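Local coordinates for dioxygenase (Pseudomonas brassicacearum, PDB 5V2D), which probably cleaves the central double bond of lignostilbenes with molecular oxygen, using an iron centre held by four histidines, at residues S88-A93 and V97-R102; V455-L460 and S466-L471; R117-V122 and T128-A133. All coordinates share one frame; numbering follows the deposited sequence. Where two conformers were deposited one is given.

Interaction 1 (S88-A93 and V97-R102); sequences SGFHFA and VSLRRR
F90 and L99 make the clearest of the apolar contacts here. Methyl CD1 of L99 sits squarely over the phenyl face, 3.7 Å from the F90 ring centroid and 10° off the normal, a CH-pi contact. L99 gets there with CG trans to its own N (chi1 170°), which lays the side chain alongside F90, both pointing the same way. F92 and V97 repeat the scheme less centrally: CG2 of V97 rides over the F92 face toward the rim, 4.1 Å from the centroid. The other V97 branch, CG1, lies near the plane of the F90 ring and meets CB of F90 at 4.1 Å, so the valine bridges the two phenylalanines.

Polar side chains meet at the other end of that same face. The hydroxyl OG of S88 lies against the extended chain of R101, 3.2 Å from CG, and at the guanidinium edge. A water ties them together, 2.6 Å from S88 OG and accepting from R101 NE at 3.1 Å. Beyond the pair, R101 bonds the carbonyl of I41 and forms a salt bridge with D68. On the reverse face H91 passes S98, and its ND1 bonds T61.

Backbone bonds run both ways between G89 and R100, from 2.8 Å for G89 N to R100 O, and both ways between H91 and S98; S88, F90 and F92 are the non-hydrogen-bonded partners of R101, L99 and V97. This is a tight antiparallel beta hairpin, the middle strand of one five-stranded blade and the strand next to it, with 43-45 at the edge beyond 96-103, in the seven-bladed propeller of carotenoid-cleaving oxygenases.

Interaction 2 (V455-L460 and S466-L471); sequences VALLNL and SELVVL
V455-L460 and S466-L471 are the two arms of an antiparallel beta hairpin, buried in the middle of a propeller blade, with strand 433-442 flanking one arm and strand 482-486 the other. Paired amides and carbonyls join A456 to V469 and L458 to E467; the straightest bond runs from L458 N to E467 O, 2.8 Å with 176° at the hydrogen. The strands diverge appreciably from exact antiparallel, their axes making 142°, in keeping with the twist of a blade.

On the face of V455, L457, L468 and V470, L468 is the side chain that links V455 to L457. With CG trans to N (chi1 -170°) it reaches over the neighbouring strand: CD1 comes to 3.6 Å from the carbonyl carbon of A456 and 3.8 Å from CD2 of L457, while CG meets V455 CG1 at 3.8 Å. The other branch of V455, CG2, lies beside CG1 of V470, the two valines pointing the same way.

The opposite face mixes charge and hydrocarbon. E467 runs alongside L458, whose CD2 is 3.7 Å from OE1, and CD2 of L460 crosses over at 3.8 Å from E467 CD. The carboxylate, flanked on one side by both leucines, is answered by two arginines, R483 at OE1 and R465 at OE2, which would favour its charged form. V469 meets L458 obliquely, its CG1 4.0 Å from L458 CB.

With 482-486 and 50-52 beyond one arm and 433-442 beyond the other, this is an inner hairpin of a five-stranded antiparallel blade of the seven-bladed propeller.

Interaction 3 (R117-V122 and T128-A133); sequences RSLNGV and TNDSLA
T128 OG1 is gripped from two directions: it accepts from V122 N at 2.8 Å and is also bonded to the carbonyl of N125, in the turn between the segments. Next along, N129 OD1 takes the amide of G121 at 3.0 Å, and a water reaches from it to the carbonyl of V122. D130 N then bonds L119 O at 2.8 Å, coming in from above the carbonyl plane. Two of these three links use side-chain oxygens as acceptors, so backbone amides are held without a regular strand pairing.

D130 divides its carboxylate. OD2 forms a salt bridge with R117 NH1 at 3.1 Å, lying in the guanidinium plane although the arginine comes at the carboxylate from above its plane, and a weak bond from NH2 joins it. OD1 uses its anti lone pair for L132 N at 2.8 Å, closing an Asx turn. CD2 of L119 lies over the guanidinium face, while its CB packs on CB of A133 at 3.9 Å.

The amides of N120 and N129, 62° apart in plane, bring their ND2 atoms to 3.4 Å, two donors that do not bond each other; both give to N137 OD1, a shared acceptor that would explain why two donors sit so close. The chemistry implies an irregular loop whose shape is set by side-chain acceptors, with the R117-D130 ion pair toward the exposed end.

In the fold
Interactions 1 and 2 are hairpins of adjacent propeller blades, their centres 14 Å apart, and they pack face to face: CD2 of L468 lies 3.6 Å from CG of F90 and 3.8 Å from CZ of F92, making one continuous apolar layer between the blades. Strand 60-67 adds to it, F62 touching L468. The same strand stands between 88-93 and strand 496-500, just ahead of which comes H495, an iron ligand with H188, H239 and H304; interaction 1 thus belongs to a blade that reaches the metal site. Interaction 3 lies apart, in the loop after helix 107-115, its nearest atoms about 17 Å from interaction 1 and about 25 Å from interaction 2.

Interaction 1 (S88-A93 and V97-R102)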
ATOM      1  N   SER A  88      13.347  -1.339   2.477  1.00 21.29           N
ATOM      2  CA  SER A  88      14.079  -2.126   3.506  1.00 23.17           C
ATOM      3  C   SER A  88      13.905  -3.591   3.147  1.00 25.17           C
ATOM      4  O   SER A  88      12.831  -4.013   2.703  1.00 26.76           O
ATOM      5  CB  SER A  88      13.482  -1.850   4.867  1.00 24.83           C
ATOM      6  OG  SER A  88      13.866  -0.527   5.311  1.00 26.07           O
ATOM      7  N   GLY A  89      14.970  -4.371   3.361  1.00 24.42           N
ATOM      8  CA  GLY A  89      14.922  -5.830   3.253  1.00 23.57           C
ATOM      9  C   GLY A  89      15.459  -6.439   4.537  1.00 23.68           C
ATOM     10  O   GLY A  89      16.623  -6.225   4.849  1.00 22.42           O
ATOM     11  N   PHE A  90      14.618  -7.156   5.295  1.00 23.96           N
ATOM     12  CA  PHE A  90      15.013  -7.909   6.452  1.00 22.44           C
ATOM     13  C   PHE A  90      15.190  -9.347   5.974  1.00 25.21           C
ATOM     14  O   PHE A  90      14.195 -10.022   5.635  1.00 24.16           O
ATOM     15  CB  PHE A  90      13.990  -7.863   7.538  1.00 21.86           C
ATOM     16  CG  PHE A  90      13.844  -6.536   8.214  1.00 22.75           C
ATOM     17  CD1 PHE A  90      14.585  -6.216   9.299  1.00 25.60           C
ATOM     18  CD2 PHE A  90      12.902  -5.612   7.754  1.00 22.14           C
ATOM     19  CE1 PHE A  90      14.442  -5.024  10.003  1.00 25.16           C
ATOM     20  CE2 PHE A  90      12.751  -4.403   8.427  1.00 23.90           C
ATOM     21  CZ  PHE A  90      13.527  -4.096   9.563  1.00 22.53           C
ATOM     22  N   HIS A  91      16.431  -9.831   5.958  1.00 23.74           N
ATOM     23  CA  HIS A  91      16.687 -11.158   5.478  1.00 25.65           C
ATOM     24  C   HIS A  91      16.816 -12.157   6.673  1.00 26.23           C
ATOM     25  O   HIS A  91      17.688 -11.959   7.540  1.00 26.03           O
ATOM     26  CB  HIS A  91      17.971 -11.180   4.679  1.00 28.08           C
ATOM     27  CG  HIS A  91      18.318 -12.544   4.161  1.00 32.76           C
ATOM     28  ND1 HIS A  91      17.511 -13.226   3.264  1.00 36.82           N
ATOM     29  CD2 HIS A  91      19.366 -13.366   4.451  1.00 35.80           C
ATOM     30  CE1 HIS A  91      18.054 -14.414   3.016  1.00 39.41           C
ATOM     31  NE2 HIS A  91      19.174 -14.529   3.724  1.00 38.27           N
ATOM     32  N   PHE A  92      15.976 -13.181   6.665  1.00 25.50           N
ATOM     33  CA  PHE A  92      15.867 -14.172   7.729  1.00 25.66           C
ATOM     34  C   PHE A  92      16.601 -15.446   7.229  1.00 26.51           C
ATOM     35  O   PHE A  92      16.280 -16.006   6.176  1.00 24.10           O
ATOM     36  CB  PHE A  92      14.412 -14.578   7.997  1.00 26.44           C
ATOM     37  CG  PHE A  92      13.586 -13.529   8.647  1.00 27.13           C
ATOM     38  CD1 PHE A  92      13.118 -13.713   9.953  1.00 28.79           C
ATOM     39  CD2 PHE A  92      13.198 -12.398   8.009  1.00 27.11           C
ATOM     40  CE1 PHE A  92      12.350 -12.770  10.573  1.00 28.08           C
ATOM     41  CE2 PHE A  92      12.428 -11.432   8.654  1.00 27.19           C
ATOM     42  CZ  PHE A  92      12.015 -11.619   9.933  1.00 27.92           C
ATOM     43  N   ALA A  93      17.576 -15.898   7.997  1.00 26.33           N
ATOM     44  CA  ALA A  93      18.174 -17.204   7.654  1.00 29.55           C
ATOM     45  C   ALA A  93      18.645 -17.874   8.908  1.00 30.84           C
ATOM     46  O   ALA A  93      19.426 -17.317   9.663  1.00 32.09           O
ATOM     47  CB  ALA A  93      19.333 -17.096   6.673  1.00 30.50           C
ATOM     48  N   VAL A  97      18.793 -12.428  11.594  1.00 29.07           N
ATOM     49  CA  VAL A  97      18.125 -11.426  10.724  1.00 27.45           C
ATOM     50  C   VAL A  97      19.128 -10.311  10.463  1.00 25.63           C
ATOM     51  O   VAL A  97      19.831  -9.856  11.401  1.00 25.36           O
ATOM     52  CB  VAL A  97      16.864 -10.847  11.352  1.00 27.46           C
ATOM     53  CG1 VAL A  97      16.131 -10.028  10.339  1.00 27.20           C
ATOM     54  CG2 VAL A  97      15.951 -11.946  11.783  1.00 27.56           C
ATOM     55  N   SER A  98      19.218  -9.923   9.210  1.00 26.70           N
ATOM     56  CA  SER A  98      19.985  -8.736   8.811  1.00 24.81           C
ATOM     57  C   SER A  98      19.089  -7.711   8.094  1.00 24.18           C
ATOM     58  O   SER A  98      17.969  -8.052   7.725  1.00 22.79           O
ATOM     59  CB  SER A  98      21.147  -9.135   7.935  1.00 27.33           C
ATOM     60  OG  SER A  98      20.655  -9.739   6.754  1.00 27.89           O
ATOM     61  N   LEU A  99      19.567  -6.468   7.974  1.00 21.64           N
ATOM     62  CA  LEU A  99      18.744  -5.403   7.389  1.00 23.67           C
ATOM     63  C   LEU A  99      19.605  -4.628   6.398  1.00 23.86           C
ATOM     64  O   LEU A  99      20.784  -4.306   6.669  1.00 24.22           O
ATOM     65  CB  LEU A  99      18.258  -4.470   8.439  1.00 23.47           C
ATOM     66  CG  LEU A  99      17.580  -3.177   8.002  1.00 25.23           C
ATOM     67  CD1 LEU A  99      16.309  -3.387   7.225  1.00 23.77           C
ATOM     68  CD2 LEU A  99      17.346  -2.378   9.278  1.00 27.08           C
ATOM     69  N   ARG A 100      18.999  -4.378   5.249  1.00 25.00           N
ATOM     70  CA  ARG A 100      19.478  -3.352   4.318  1.00 26.14           C
ATOM     71  C   ARG A 100      18.379  -2.411   3.980  1.00 23.18           C
ATOM     72  O   ARG A 100      17.265  -2.831   3.825  1.00 24.01           O
ATOM     73  CB  ARG A 100      19.836  -4.025   3.042  1.00 29.97           C
ATOM     74  CG  ARG A 100      21.168  -4.501   2.989  1.00 42.86           C
ATOM     75  CD  ARG A 100      21.555  -4.019   1.518  1.00 53.76           C
ATOM     76  NE  ARG A 100      22.992  -3.837   1.319  1.00 63.19           N
ATOM     77  CZ  ARG A 100      23.816  -4.867   1.338  1.00 68.80           C
ATOM     78  NH1 ARG A 100      23.374  -6.144   1.501  1.00 63.21           N
ATOM     79  NH2 ARG A 100      25.098  -4.616   1.174  1.00 70.93           N
ATOM     80  N   ARG A 101      18.707  -1.112   3.888  1.00 20.40           N
ATOM     81  CA  ARG A 101      17.704  -0.082   3.649  1.00 20.58           C
ATOM     82  C   ARG A 101      18.340   0.876   2.636  1.00 21.79           C
ATOM     83  O   ARG A 101      19.444   1.388   2.920  1.00 21.26           O
ATOM     84  CB  ARG A 101      17.331   0.612   4.911  1.00 21.46           C
ATOM     85  CG  ARG A 101      16.169   1.588   4.781  1.00 22.04           C
ATOM     86  CD  ARG A 101      15.632   1.975   6.166  1.00 22.57           C
ATOM     87  NE  ARG A 101      14.397   2.756   6.103  1.00 23.51           N
ATOM     88  CZ  ARG A 101      14.235   4.038   6.292  1.00 25.42           C
ATOM     89  NH1 ARG A 101      15.270   4.863   6.474  1.00 26.70           N
ATOM     90  NH2 ARG A 101      12.980   4.520   6.230  1.00 24.59           N
ATOM     91  N   ARG A 102      17.689   1.084   1.513  1.00 21.22           N
ATOM     92  CA  ARG A 102      18.242   1.903   0.412  0.60 23.51           C
ATOM     93  C   ARG A 102      17.112   2.658  -0.317  1.00 21.27           C
ATOM     94  O   ARG A 102      16.016   2.120  -0.496  1.00 19.49           O
ATOM     95  CB  ARG A 102      18.988   1.059  -0.667  0.60 27.48           C
ATOM     96  CG  ARG A 102      20.212   0.259  -0.251  0.60 33.45           C
ATOM     97  CD  ARG A 102      21.397   1.179   0.142  0.60 39.10           C
ATOM     98  NE  ARG A 102      22.766   0.670   0.332  0.60 42.66           N
ATOM     99  CZ  ARG A 102      23.354   0.312   1.488  0.60 46.83           C
ATOM    100  NH1 ARG A 102      22.698   0.251   2.623  0.60 43.37           N
ATOM    101  NH2 ARG A 102      24.634  -0.039   1.489  0.60 49.91           N
TER
HETATM  102  O   HOH W   1      12.195   1.300   4.408  1.00 25.01           O

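Interaction 2 (V455-L460 and S466-L471)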
ATOM      1  N   VAL A 455       4.390 -11.143  10.794  1.00 24.41           N
ATOM      2  CA  VAL A 455       5.560 -10.334  11.027  1.00 24.52           C
ATOM      3  C   VAL A 455       5.201  -8.883  10.679  1.00 25.87           C
ATOM      4  O   VAL A 455       4.593  -8.609   9.635  1.00 25.10           O
ATOM      5  CB  VAL A 455       6.714 -10.809  10.198  1.00 27.37           C
ATOM      6  CG1 VAL A 455       7.963  -9.904  10.456  1.00 29.37           C
ATOM      7  CG2 VAL A 455       7.033 -12.266  10.515  1.00 26.16           C
ATOM      8  N   ALA A 456       5.548  -7.961  11.542  1.00 22.96           N
ATOM      9  CA  ALA A 456       5.255  -6.566  11.310  1.00 25.02           C
ATOM     10  C   ALA A 456       6.179  -5.669  12.077  1.00 24.80           C
ATOM     11  O   ALA A 456       6.653  -6.041  13.152  1.00 22.14           O
ATOM     12  CB  ALA A 456       3.818  -6.234  11.756  1.00 25.31           C
ATOM     13  N   LEU A 457       6.394  -4.479  11.585  1.00 22.19           N
ATOM     14  CA  LEU A 457       7.086  -3.492  12.360  1.00 24.01           C
ATOM     15  C   LEU A 457       6.178  -2.954  13.438  1.00 23.90           C
ATOM     16  O   LEU A 457       5.000  -2.627  13.203  1.00 20.97           O
ATOM     17  CB  LEU A 457       7.537  -2.288  11.494  1.00 25.39           C
ATOM     18  CG  LEU A 457       8.803  -2.576  10.634  1.00 26.38           C
ATOM     19  CD1 LEU A 457       8.983  -1.414   9.689  1.00 27.81           C
ATOM     20  CD2 LEU A 457      10.065  -2.764  11.450  1.00 26.71           C
ATOM     21  N   LEU A 458       6.774  -2.856  14.615  1.00 23.65           N
ATOM     22  CA  LEU A 458       6.173  -2.268  15.791  1.00 25.59           C
ATOM     23  C   LEU A 458       6.936  -0.978  16.092  1.00 25.65           C
ATOM     24  O   LEU A 458       8.151  -0.964  16.275  1.00 26.86           O
ATOM     25  CB  LEU A 458       6.242  -3.251  16.983  1.00 25.41           C
ATOM     26  CG  LEU A 458       5.833  -2.681  18.377  1.00 27.48           C
ATOM     27  CD1 LEU A 458       4.376  -2.375  18.350  1.00 28.79           C
ATOM     28  CD2 LEU A 458       6.183  -3.672  19.502  1.00 28.25           C
ATOM     29  N   ASN A 459       6.191   0.114  16.095  1.00 25.56           N
ATOM     30  CA  ASN A 459       6.693   1.425  16.375  1.00 26.49           C
ATOM     31  C   ASN A 459       6.421   1.681  17.874  1.00 25.88           C
ATOM     32  O   ASN A 459       5.257   1.751  18.269  1.00 26.18           O
ATOM     33  CB  ASN A 459       5.971   2.523  15.551  1.00 27.16           C
ATOM     34  CG  ASN A 459       5.791   2.169  14.103  1.00 29.08           C
ATOM     35  OD1 ASN A 459       6.765   1.874  13.435  1.00 27.57           O
ATOM     36  ND2 ASN A 459       4.458   2.074  13.641  1.00 31.90           N
ATOM     37  N   LEU A 460       7.477   1.883  18.640  1.00 27.45           N
ATOM     38  CA  LEU A 460       7.373   2.191  20.049  1.00 29.14           C
ATOM     39  C   LEU A 460       7.518   3.689  20.095  1.00 29.30           C
ATOM     40  O   LEU A 460       8.632   4.232  20.117  1.00 29.73           O
ATOM     41  CB  LEU A 460       8.455   1.488  20.829  1.00 32.90           C
ATOM     42  CG  LEU A 460       8.338   0.040  21.334  1.00 38.14           C
ATOM     43  CD1 LEU A 460       6.949  -0.482  21.468  1.00 39.07           C
ATOM     44  CD2 LEU A 460       9.098  -0.905  20.450  1.00 43.37           C
ATOM     45  N   SER A 466      12.007   1.034  17.241  1.00 27.73           N
ATOM     46  CA  SER A 466      11.335   0.154  16.324  1.00 25.47           C
ATOM     47  C   SER A 466      11.806  -1.257  16.570  1.00 27.10           C
ATOM     48  O   SER A 466      12.975  -1.479  16.869  1.00 26.36           O
ATOM     49  CB  SER A 466      11.652   0.565  14.852  1.00 26.82           C
ATOM     50  OG  SER A 466      11.243   1.886  14.598  1.00 26.08           O
ATOM     51  N   GLU A 467      10.894  -2.206  16.446  1.00 25.42           N
ATOM     52  CA  GLU A 467      11.191  -3.646  16.466  1.00 26.51           C
ATOM     53  C   GLU A 467      10.468  -4.278  15.306  1.00 24.26           C
ATOM     54  O   GLU A 467       9.377  -3.819  14.969  1.00 24.40           O
ATOM     55  CB  GLU A 467      10.608  -4.346  17.753  1.00 29.60           C
ATOM     56  CG  GLU A 467      11.244  -3.771  18.985  1.00 33.45           C
ATOM     57  CD  GLU A 467      10.655  -4.353  20.332  1.00 36.64           C
ATOM     58  OE1 GLU A 467       9.613  -4.945  20.306  1.00 34.90           O
ATOM     59  OE2 GLU A 467      11.256  -4.199  21.385  1.00 34.94           O
ATOM     60  N   LEU A 468      11.032  -5.333  14.753  1.00 21.59           N
ATOM     61  CA  LEU A 468      10.269  -6.152  13.867  1.00 24.22           C
ATOM     62  C   LEU A 468       9.738  -7.365  14.721  1.00 28.07           C
ATOM     63  O   LEU A 468      10.567  -8.165  15.251  1.00 27.34           O
ATOM     64  CB  LEU A 468      11.147  -6.656  12.773  1.00 23.78           C
ATOM     65  CG  LEU A 468      10.478  -7.356  11.610  1.00 26.46           C
ATOM     66  CD1 LEU A 468       9.516  -6.434  10.899  1.00 26.23           C
ATOM     67  CD2 LEU A 468      11.574  -7.899  10.664  1.00 27.87           C
ATOM     68  N   VAL A 469       8.428  -7.439  14.929  1.00 26.03           N
ATOM     69  CA  VAL A 469       7.875  -8.492  15.798  1.00 26.09           C
ATOM     70  C   VAL A 469       7.398  -9.697  14.993  1.00 26.12           C
ATOM     71  O   VAL A 469       6.927  -9.548  13.844  1.00 23.55           O
ATOM     72  CB  VAL A 469       6.753  -7.994  16.702  1.00 27.77           C
ATOM     73  CG1 VAL A 469       7.352  -6.988  17.669  1.00 28.48           C
ATOM     74  CG2 VAL A 469       5.544  -7.464  15.957  1.00 27.96           C
ATOM     75  N   VAL A 470       7.556 -10.879  15.582  1.00 24.87           N
ATOM     76  CA  VAL A 470       7.107 -12.101  14.983  1.00 25.20           C
ATOM     77  C   VAL A 470       6.121 -12.808  15.918  1.00 27.62           C
ATOM     78  O   VAL A 470       6.475 -13.147  17.045  1.00 29.52           O
ATOM     79  CB  VAL A 470       8.303 -13.032  14.728  1.00 25.37           C
ATOM     80  CG1 VAL A 470       7.799 -14.304  14.024  1.00 26.74           C
ATOM     81  CG2 VAL A 470       9.425 -12.345  13.921  1.00 27.18           C
ATOM     82  N   LEU A 471       4.889 -12.992  15.464  1.00 27.23           N
ATOM     83  CA  LEU A 471       3.813 -13.654  16.256  1.00 26.92           C
ATOM     84  C   LEU A 471       3.453 -14.946  15.584  1.00 26.79           C
ATOM     85  O   LEU A 471       3.683 -15.163  14.371  1.00 25.59           O
ATOM     86  CB  LEU A 471       2.557 -12.785  16.369  1.00 26.43           C
ATOM     87  CG  LEU A 471       2.673 -11.614  17.334  1.00 28.00           C
ATOM     88  CD1 LEU A 471       3.620 -10.490  16.816  1.00 29.30           C
ATOM     89  CD2 LEU A 471       1.277 -11.067  17.596  1.00 29.16           C
TER

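Interaction 3 (R117-V122 and T128-A133)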
ATOM      1  N   ARG A 117      18.438  19.926  -3.445  1.00 23.19           N
ATOM      2  CA  ARG A 117      17.161  20.399  -2.879  1.00 23.60           C
ATOM      3  C   ARG A 117      15.978  19.728  -3.548  1.00 24.13           C
ATOM      4  O   ARG A 117      16.128  19.151  -4.621  1.00 24.54           O
ATOM      5  CB  ARG A 117      17.000  21.928  -3.001  1.00 26.16           C
ATOM      6  CG  ARG A 117      16.941  22.417  -4.468  1.00 28.67           C
ATOM      7  CD  ARG A 117      16.968  23.973  -4.580  1.00 30.96           C
ATOM      8  NE  ARG A 117      17.298  24.275  -5.979  1.00 31.71           N
ATOM      9  CZ  ARG A 117      16.363  24.535  -6.882  1.00 34.83           C
ATOM     10  NH1 ARG A 117      15.118  24.634  -6.555  1.00 35.98           N
ATOM     11  NH2 ARG A 117      16.682  24.769  -8.122  1.00 37.13           N
ATOM     12  N   SER A 118      14.813  19.888  -2.969  1.00 23.47           N
ATOM     13  CA  SER A 118      13.584  19.421  -3.530  1.00 22.97           C
ATOM     14  C   SER A 118      13.272  20.252  -4.782  1.00 24.02           C
ATOM     15  O   SER A 118      13.456  21.457  -4.775  1.00 22.41           O
ATOM     16  CB  SER A 118      12.396  19.573  -2.554  1.00 23.35           C
ATOM     17  OG  SER A 118      11.179  19.452  -3.178  1.00 24.50           O
ATOM     18  N   LEU A 119      12.836  19.575  -5.839  1.00 22.17           N
ATOM     19  CA  LEU A 119      12.467  20.167  -7.108  1.00 24.40           C
ATOM     20  C   LEU A 119      11.019  19.875  -7.476  1.00 24.07           C
ATOM     21  O   LEU A 119      10.572  20.182  -8.598  1.00 25.66           O
ATOM     22  CB  LEU A 119      13.375  19.605  -8.205  1.00 23.63           C
ATOM     23  CG  LEU A 119      14.844  19.808  -7.946  1.00 24.45           C
ATOM     24  CD1 LEU A 119      15.666  19.023  -8.966  1.00 24.75           C
ATOM     25  CD2 LEU A 119      15.180  21.317  -7.919  1.00 24.32           C
ATOM     26  N   ASN A 120      10.278  19.257  -6.565  1.00 22.50           N
ATOM     27  CA  ASN A 120       9.004  18.717  -6.883  1.00 23.71           C
ATOM     28  C   ASN A 120       7.912  19.356  -5.976  1.00 25.17           C
ATOM     29  O   ASN A 120       8.125  19.551  -4.781  1.00 24.82           O
ATOM     30  CB  ASN A 120       9.063  17.179  -6.815  1.00 22.87           C
ATOM     31  CG  ASN A 120       9.947  16.562  -7.899  1.00 21.32           C
ATOM     32  OD1 ASN A 120      11.163  16.652  -7.840  1.00 22.05           O
ATOM     33  ND2 ASN A 120       9.325  15.926  -8.885  1.00 21.03           N
ATOM     34  N   GLY A 121       6.782  19.674  -6.583  1.00 25.21           N
ATOM     35  CA  GLY A 121       5.714  20.390  -5.978  1.00 25.52           C
ATOM     36  C   GLY A 121       4.608  19.509  -5.444  1.00 26.26           C
ATOM     37  O   GLY A 121       4.858  18.543  -4.703  1.00 22.49           O
ATOM     38  N   VAL A 122       3.392  19.843  -5.880  1.00 27.08           N
ATOM     39  CA  VAL A 122       2.184  19.237  -5.400  1.00 27.16           C
ATOM     40  C   VAL A 122       2.139  17.794  -5.844  1.00 25.64           C
ATOM     41  O   VAL A 122       2.517  17.478  -7.000  1.00 25.54           O
ATOM     42  CB  VAL A 122       0.950  20.025  -5.949  1.00 30.07           C
ATOM     43  CG1 VAL A 122      -0.349  19.287  -5.683  1.00 31.90           C
ATOM     44  CG2 VAL A 122       0.874  21.447  -5.292  1.00 31.67           C
ATOM     45  N   THR A 128       3.528  21.839 -11.141  1.00 27.71           N
ATOM     46  CA  THR A 128       4.028  22.658 -10.061  1.00 27.72           C
ATOM     47  C   THR A 128       5.468  22.335  -9.731  1.00 26.64           C
ATOM     48  O   THR A 128       6.003  22.881  -8.764  1.00 23.87           O
ATOM     49  CB  THR A 128       3.205  22.410  -8.799  1.00 28.46           C
ATOM     50  OG1 THR A 128       3.311  21.019  -8.386  1.00 27.15           O
ATOM     51  CG2 THR A 128       1.791  22.779  -9.083  1.00 27.86           C
ATOM     52  N   ASN A 129       6.138  21.471 -10.533  1.00 23.72           N
ATOM     53  CA  ASN A 129       7.536  21.186 -10.258  1.00 24.61           C
ATOM     54  C   ASN A 129       8.450  22.349 -10.652  1.00 25.98           C
ATOM     55  O   ASN A 129       8.123  23.092 -11.532  1.00 27.19           O
ATOM     56  CB  ASN A 129       8.007  19.929 -10.999  1.00 25.31           C
ATOM     57  CG  ASN A 129       7.389  18.655 -10.446  1.00 24.47           C
ATOM     58  OD1 ASN A 129       6.784  18.664  -9.400  1.00 26.58           O
ATOM     59  ND2 ASN A 129       7.511  17.569 -11.181  1.00 26.62           N
ATOM     60  N   ASP A 130       9.643  22.392 -10.104  1.00 27.64           N
ATOM     61  CA  ASP A 130      10.742  23.260 -10.635  1.00 28.44           C
ATOM     62  C   ASP A 130      11.090  22.735 -12.006  1.00 29.70           C
ATOM     63  O   ASP A 130      11.001  21.544 -12.301  1.00 24.25           O
ATOM     64  CB  ASP A 130      11.913  23.090  -9.684  1.00 31.00           C
ATOM     65  CG  ASP A 130      13.086  24.020  -9.966  1.00 34.04           C
ATOM     66  OD1 ASP A 130      13.822  23.871 -10.961  1.00 36.35           O
ATOM     67  OD2 ASP A 130      13.349  24.817  -9.049  1.00 37.09           O
ATOM     68  N   SER A 131      11.525  23.635 -12.890  1.00 29.48           N
ATOM     69  CA  SER A 131      11.864  23.230 -14.264  1.00 29.29           C
ATOM     70  C   SER A 131      13.090  22.333 -14.290  1.00 28.63           C
ATOM     71  O   SER A 131      13.243  21.577 -15.208  1.00 29.81           O
ATOM     72  CB  SER A 131      12.091  24.499 -15.132  1.00 32.84           C
ATOM     73  OG  SER A 131      13.117  25.234 -14.499  1.00 33.82           O
ATOM     74  N   LEU A 132      13.895  22.279 -13.241  1.00 25.42           N
ATOM     75  CA  LEU A 132      15.004  21.333 -13.173  1.00 27.75           C
ATOM     76  C   LEU A 132      14.638  19.898 -12.655  1.00 25.01           C
ATOM     77  O   LEU A 132      15.500  18.996 -12.687  1.00 23.08           O
ATOM     78  CB  LEU A 132      16.039  21.889 -12.199  1.00 30.52           C
ATOM     79  CG  LEU A 132      17.214  22.858 -12.658  1.00 35.67           C
ATOM     80  CD1 LEU A 132      17.246  23.238 -14.096  1.00 37.69           C
ATOM     81  CD2 LEU A 132      17.440  23.981 -11.666  1.00 33.86           C
ATOM     82  N   ALA A 133      13.396  19.690 -12.210  1.00 24.17           N
ATOM     83  CA  ALA A 133      12.949  18.392 -11.770  1.00 26.03           C
ATOM     84  C   ALA A 133      13.047  17.411 -12.915  1.00 27.28           C
ATOM     85  O   ALA A 133      12.898  17.814 -14.089  1.00 25.54           O
ATOM     86  CB  ALA A 133      11.518  18.444 -11.388  1.00 26.54           C
TER
HETATM   87  O   HOH W   2       4.762  16.918  -8.422  1.00 22.28           O